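Local coordinates for molybdenum-binding-protein (Azotobacter vinelandii, PDB 1H9M) that binds molybdate in the cytoplasm as an assembly of three chains and probably serves molybdenum storage and homeostasis, at residues V88-T93 with E99-L104. Sequence-based numbering, arbitrary orientation.
Sequences VKTIET and EVTLAL
T101 stands opposite two residues, K89 and T90, in a classic beta bulge that interrupts the antiparallel pairing of this hairpin. The carbonyl of T101 takes a firm bond from K89 N (2.8 Å) and a weak one from T90 N (3.4 Å), while T101 N returns a bond to T90 O. Past the bulge the pairing is regular: E92 and E99 exchange two backbone bonds, each 2.8 Å. The T101 side chain lies beside that of T90, pointing the same way. Its CB sits 3.4 Å from T90 OG1. From there OG1, set beside its own backbone N (chi1 -64°), hydrogen-bonds a water that also joins T90 OG1 and donates to E99 O, and bonds T111 OG1 as well; CG2 touches K89 CD at 4.2 Å, and K89 NZ ends in a salt bridge to E109. On this same face E92 and E99 bring together carboxylates in nearly parallel, offset planes, OE1 to OE1 3.9 Å, a pairing of like charges that could raise their proton affinity. I91 and V100 share the other face, CG2 to CG2; V88 and L102 diverge at CB, yet V88 CG2 reaches L102 CD2 at 3.7 Å. E92 and E99 pack on V96 and T115 of a second subunit, the E99 side chain about 6 Å from a bound molybdate. Within the second TOBE domain, strand 109-115 flanks 97-104, strand 129-134 flanks 82-93, and helix 116-121 reaches V100 through V119.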
# COMPACT_ATOMS: atom_id res chain seq x y z
N VAL A 88 8.51 15.95 14.71
CA VAL A 88 7.33 15.33 15.30
C VAL A 88 6.52 16.37 16.05
O VAL A 88 7.11 17.17 16.83
CB VAL A 88 7.67 14.17 16.24
CG1 VAL A 88 6.40 13.68 16.94
CG2 VAL A 88 8.40 13.05 15.50
N LYS A 89 5.27 16.51 15.72
CA LYS A 89 4.34 17.43 16.39
C LYS A 89 3.59 16.69 17.49
O LYS A 89 3.57 17.12 18.66
CB LYS A 89 3.41 18.02 15.35
CG LYS A 89 2.39 19.02 15.85
CD LYS A 89 1.34 19.31 14.79
CE LYS A 89 0.17 20.08 15.35
NZ LYS A 89 -1.12 19.66 14.71
N THR A 90 2.78 15.69 17.11
CA THR A 90 1.97 14.95 18.06
C THR A 90 2.11 13.42 17.85
O THR A 90 2.53 12.96 16.78
CB THR A 90 0.48 15.26 17.95
OG1 THR A 90 0.00 15.02 16.62
CG2 THR A 90 0.14 16.73 18.23
N ILE A 91 1.95 12.69 18.94
CA ILE A 91 1.89 11.23 18.93
C ILE A 91 0.64 10.79 19.70
O ILE A 91 0.41 11.22 20.83
CB ILE A 91 3.11 10.51 19.47
CG1 ILE A 91 4.38 10.98 18.74
CG2 ILE A 91 3.02 8.99 19.30
CD1 ILE A 91 5.66 10.30 19.15
N GLU A 92 -0.17 10.00 18.99
CA GLU A 92 -1.32 9.41 19.70
C GLU A 92 -1.08 7.90 19.75
O GLU A 92 -1.13 7.30 18.67
CB GLU A 92 -2.64 9.76 19.07
CG GLU A 92 -3.73 9.24 20.01
CD GLU A 92 -5.12 9.54 19.50
OE1 GLU A 92 -5.26 10.10 18.40
OE2 GLU A 92 -6.06 9.20 20.25
N THR A 93 -0.85 7.34 20.94
CA THR A 93 -0.56 5.92 21.01
C THR A 93 -1.81 5.09 21.22
O THR A 93 -2.76 5.55 21.87
CB THR A 93 0.51 5.65 22.08
OG1 THR A 93 1.71 6.35 21.70
CG2 THR A 93 0.88 4.19 22.21
N GLU A 99 -0.31 6.92 16.01
CA GLU A 99 -0.47 7.87 14.90
C GLU A 99 0.51 9.01 15.16
O GLU A 99 0.45 9.64 16.24
CB GLU A 99 -1.92 8.38 14.85
CG GLU A 99 -2.28 9.36 13.76
CD GLU A 99 -3.78 9.68 13.72
OE1 GLU A 99 -4.50 9.26 14.65
OE2 GLU A 99 -4.28 10.34 12.79
N VAL A 100 1.44 9.19 14.28
CA VAL A 100 2.48 10.23 14.45
C VAL A 100 2.23 11.35 13.46
O VAL A 100 2.22 11.09 12.25
CB VAL A 100 3.86 9.64 14.24
CG1 VAL A 100 4.97 10.70 14.40
CG2 VAL A 100 4.18 8.51 15.20
N THR A 101 2.11 12.62 13.92
CA THR A 101 2.01 13.71 12.93
C THR A 101 3.31 14.52 12.96
O THR A 101 3.82 14.80 14.05
CB THR A 101 0.83 14.60 13.31
OG1 THR A 101 -0.42 13.88 13.23
CG2 THR A 101 0.68 15.84 12.43
N LEU A 102 3.85 14.83 11.77
CA LEU A 102 5.06 15.67 11.68
C LEU A 102 4.63 17.02 11.07
O LEU A 102 3.71 17.13 10.28
CB LEU A 102 6.08 15.14 10.69
CG LEU A 102 6.53 13.69 10.73
CD1 LEU A 102 7.65 13.44 9.71
CD2 LEU A 102 7.03 13.24 12.10
N ALA A 103 5.36 18.06 11.48
CA ALA A 103 5.20 19.40 10.93
C ALA A 103 6.35 19.57 9.94
O ALA A 103 7.53 19.39 10.25
CB ALA A 103 5.26 20.43 12.07
N LEU A 104 6.03 19.93 8.72
CA LEU A 104 7.00 20.11 7.66
C LEU A 104 7.31 21.57 7.40
O LEU A 104 6.64 22.44 7.94
CB LEU A 104 6.39 19.47 6.39
CG LEU A 104 6.11 17.97 6.55
CD1 LEU A 104 5.50 17.41 5.27
CD2 LEU A 104 7.39 17.23 6.90
O HOH W 1 -0.50 12.24 15.83